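Local coordinates for aldehyde dehydrogenase family protein (Pseudomonas syringae pv. tomato, PDB 6X9L), which acts as a long-chain aliphatic aldehyde dehydrogenase, binds octanal and NAD+, and probably uses NAD+ as the electron acceptor, at residues 355-361 and 374-380. The protein carries 1 engineered substitution. Numbering follows the deposited sequence.
Sequences KLVCGGP and RPTVFSE
Strands 355-358 and 376-379 run antiparallel, axes 4.6 Å apart and 139° between their directions. K355 and S379 form a hydrogen-bonded pair: K355 N to S379 O is 3.1 Å, S379 N to K355 O 2.9 Å. L356 and F378 form a non-hydrogen-bonded pair. The register then shifts by one: V357 (phi/psi -65/-37) and C358 both face V377. V377 O accepts weak hydrogen bonds from V357 N (2.9 Å) and C358 N (3.5 Å); V377 N donates to C358 O (3.2 Å). Beyond the bulge, G360 N donates to T376 OG1 (3.2 Å), and R374 (mtp) NH1 to P361 O (2.8 Å). G359 has positive phi; a CB would clash with P375 and T376. On one face L356 (tp) CD1 meets F378 (chi1 m) CE1 at 3.6 Å, beside helix 336-351. On the other, C358 SG packs on V377 CB (3.8 Å), while E308 of helix 304-316 salt-bridges K355 NZ and hydrogen-bonds S379 OG. This is a classic beta bulge in an antiparallel edge hairpin of a seven-stranded, otherwise parallel sheet flanked by helices.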
ATOM      1  N   LYS A 355     -33.586  20.731  -7.421  1.00 51.19           N
ATOM      2  CA  LYS A 355     -34.435  21.647  -6.675  1.00 50.26           C
ATOM      3  C   LYS A 355     -33.587  22.376  -5.642  1.00 48.65           C
ATOM      4  O   LYS A 355     -32.881  21.741  -4.855  1.00 49.32           O
ATOM      5  CB  LYS A 355     -35.580  20.902  -5.988  1.00 52.17           C
ATOM      6  CG  LYS A 355     -36.502  21.799  -5.182  1.00 51.45           C
ATOM      7  CD  LYS A 355     -37.363  20.977  -4.247  1.00 53.42           C
ATOM      8  CE  LYS A 355     -38.773  21.523  -4.133  1.00 53.44           C
ATOM      9  NZ  LYS A 355     -39.529  20.815  -3.056  1.00 55.16           N
ATOM     10  N   LEU A 356     -33.653  23.705  -5.655  1.00 54.81           N
ATOM     11  CA  LEU A 356     -32.935  24.545  -4.699  1.00 53.01           C
ATOM     12  C   LEU A 356     -33.831  24.747  -3.486  1.00 53.72           C
ATOM     13  O   LEU A 356     -34.658  25.659  -3.437  1.00 53.26           O
ATOM     14  CB  LEU A 356     -32.545  25.871  -5.336  1.00 50.94           C
ATOM     15  CG  LEU A 356     -31.682  26.818  -4.499  1.00 49.06           C
ATOM     16  CD1 LEU A 356     -30.316  26.201  -4.267  1.00 48.45           C
ATOM     17  CD2 LEU A 356     -31.559  28.179  -5.153  1.00 47.48           C
ATOM     18  N   VAL A 357     -33.667  23.874  -2.495  1.00 55.36           N
ATOM     19  CA  VAL A 357     -34.476  23.954  -1.284  1.00 56.52           C
ATOM     20  C   VAL A 357     -34.173  25.236  -0.522  1.00 54.83           C
ATOM     21  O   VAL A 357     -35.066  25.847   0.074  1.00 55.15           O
ATOM     22  CB  VAL A 357     -34.230  22.717  -0.402  1.00 59.10           C
ATOM     23  CG1 VAL A 357     -34.946  22.855   0.942  1.00 60.41           C
ATOM     24  CG2 VAL A 357     -34.627  21.436  -1.134  1.00 61.10           C
ATOM     25  N   CYS A 358     -32.911  25.651  -0.512  1.00 50.07           N
ATOM     26  CA  CYS A 358     -32.464  26.826   0.228  1.00 48.75           C
ATOM     27  C   CYS A 358     -31.006  27.059  -0.146  1.00 46.97           C
ATOM     28  O   CYS A 358     -30.385  26.229  -0.815  1.00 46.90           O
ATOM     29  CB  CYS A 358     -32.619  26.637   1.731  1.00 50.47           C
ATOM     30  SG  CYS A 358     -31.318  25.615   2.414  1.00 51.77           S
ATOM     31  N   GLY A 359     -30.456  28.189   0.311  1.00 39.34           N
ATOM     32  CA  GLY A 359     -29.125  28.571  -0.125  1.00 37.38           C
ATOM     33  C   GLY A 359     -29.174  29.101  -1.549  1.00 36.20           C
ATOM     34  O   GLY A 359     -30.201  29.577  -2.016  1.00 36.54           O
ATOM     35  N   GLY A 360     -28.054  28.979  -2.252  1.00 46.00           N
ATOM     36  CA  GLY A 360     -27.933  29.505  -3.593  1.00 45.52           C
ATOM     37  C   GLY A 360     -26.564  30.117  -3.799  1.00 44.63           C
ATOM     38  O   GLY A 360     -25.702  30.044  -2.918  1.00 44.21           O
ATOM     39  N   PRO A 361     -26.326  30.728  -4.955  1.00 46.15           N
ATOM     40  CA  PRO A 361     -25.026  31.361  -5.204  1.00 46.04           C
ATOM     41  C   PRO A 361     -24.947  32.760  -4.600  1.00 46.08           C
ATOM     42  O   PRO A 361     -25.935  33.343  -4.145  1.00 46.22           O
ATOM     43  CB  PRO A 361     -24.946  31.414  -6.736  1.00 47.04           C
ATOM     44  CG  PRO A 361     -26.331  31.519  -7.178  1.00 47.48           C
ATOM     45  CD  PRO A 361     -27.163  30.727  -6.170  1.00 47.10           C
ATOM     46  N   ARG A 374     -23.172  30.668   1.087  1.00 43.11           N
ATOM     47  CA  ARG A 374     -24.459  30.353   1.710  1.00 44.03           C
ATOM     48  C   ARG A 374     -24.605  28.845   1.896  1.00 44.64           C
ATOM     49  O   ARG A 374     -24.298  28.086   0.977  1.00 43.70           O
ATOM     50  CB  ARG A 374     -25.599  30.882   0.859  1.00 43.54           C
ATOM     51  CG  ARG A 374     -25.473  32.361   0.545  1.00 43.42           C
ATOM     52  CD  ARG A 374     -26.344  32.767  -0.642  1.00 42.99           C
ATOM     53  NE  ARG A 374     -27.766  32.545  -0.425  1.00 43.64           N
ATOM     54  CZ  ARG A 374     -28.660  32.534  -1.409  1.00 43.74           C
ATOM     55  NH1 ARG A 374     -28.245  32.706  -2.653  1.00 43.25           N
ATOM     56  NH2 ARG A 374     -29.956  32.342  -1.163  1.00 44.58           N
ATOM     57  N   PRO A 375     -25.057  28.378   3.063  1.00 42.36           N
ATOM     58  CA  PRO A 375     -25.357  26.945   3.234  1.00 43.96           C
ATOM     59  C   PRO A 375     -26.469  26.514   2.293  1.00 43.96           C
ATOM     60  O   PRO A 375     -27.575  27.052   2.336  1.00 44.49           O
ATOM     61  CB  PRO A 375     -25.794  26.854   4.700  1.00 47.08           C
ATOM     62  CG  PRO A 375     -25.135  28.023   5.358  1.00 46.90           C
ATOM     63  CD  PRO A 375     -25.184  29.113   4.333  1.00 44.15           C
ATOM     64  N   THR A 376     -26.177  25.527   1.442  1.00 42.29           N
ATOM     65  CA  THR A 376     -27.051  25.214   0.320  1.00 42.28           C
ATOM     66  C   THR A 376     -27.531  23.769   0.377  1.00 44.90           C
ATOM     67  O   THR A 376     -26.751  22.848   0.664  1.00 45.72           O
ATOM     68  CB  THR A 376     -26.349  25.487  -1.017  1.00 40.20           C
ATOM     69  OG1 THR A 376     -25.932  26.852  -1.044  1.00 38.47           O
ATOM     70  CG2 THR A 376     -27.312  25.276  -2.174  1.00 40.89           C
ATOM     71  N   VAL A 377     -28.831  23.593   0.103  1.00 35.09           N
ATOM     72  CA  VAL A 377     -29.484  22.290   0.077  1.00 38.17           C
ATOM     73  C   VAL A 377     -30.210  22.127  -1.259  1.00 38.06           C
ATOM     74  O   VAL A 377     -31.026  22.975  -1.648  1.00 36.91           O
ATOM     75  CB  VAL A 377     -30.462  22.101   1.255  1.00 40.87           C
ATOM     76  CG1 VAL A 377     -31.188  20.793   1.136  1.00 44.11           C
ATOM     77  CG2 VAL A 377     -29.715  22.125   2.558  1.00 41.96           C
ATOM     78  N   PHE A 378     -29.896  21.039  -1.957  1.00 41.33           N
ATOM     79  CA  PHE A 378     -30.590  20.592  -3.149  1.00 42.28           C
ATOM     80  C   PHE A 378     -31.420  19.355  -2.832  1.00 45.81           C
ATOM     81  O   PHE A 378     -31.013  18.498  -2.041  1.00 48.11           O
ATOM     82  CB  PHE A 378     -29.601  20.262  -4.274  1.00 41.77           C
ATOM     83  CG  PHE A 378     -28.959  21.457  -4.877  1.00 38.65           C
ATOM     84  CD1 PHE A 378     -29.706  22.341  -5.636  1.00 37.69           C
ATOM     85  CD2 PHE A 378     -27.607  21.708  -4.693  1.00 36.97           C
ATOM     86  CE1 PHE A 378     -29.114  23.460  -6.201  1.00 35.55           C
ATOM     87  CE2 PHE A 378     -27.015  22.827  -5.262  1.00 34.59           C
ATOM     88  CZ  PHE A 378     -27.771  23.706  -6.009  1.00 34.06           C
ATOM     89  N   SER A 379     -32.573  19.246  -3.483  1.00 42.67           N
ATOM     90  CA  SER A 379     -33.416  18.068  -3.328  1.00 45.58           C
ATOM     91  C   SER A 379     -33.856  17.584  -4.702  1.00 45.98           C
ATOM     92  O   SER A 379     -33.516  18.177  -5.731  1.00 44.28           O
ATOM     93  CB  SER A 379     -34.629  18.360  -2.438  1.00 45.92           C
ATOM     94  OG  SER A 379     -35.313  17.163  -2.157  1.00 48.23           O
ATOM     95  N   GLU A 380     -34.570  16.460  -4.703  1.00 76.82           N
ATOM     96  CA  GLU A 380     -35.026  15.794  -5.950  1.00 77.54           C
ATOM     97  C   GLU A 380     -33.792  15.596  -6.814  1.00 77.38           C
ATOM     98  O   GLU A 380     -33.852  15.837  -8.006  1.00 76.80           O
ATOM     99  CB  GLU A 380     -36.125  16.573  -6.667  1.00 76.58           C
ATOM    100  CG  GLU A 380     -37.501  16.334  -6.092  1.00 77.59           C
ATOM    101  CD  GLU A 380     -38.552  17.341  -6.500  1.00 76.63           C
ATOM    102  OE1 GLU A 380     -38.291  18.123  -7.430  1.00 75.46           O
ATOM    103  OE2 GLU A 380     -39.618  17.350  -5.872  1.00 77.12           O
TER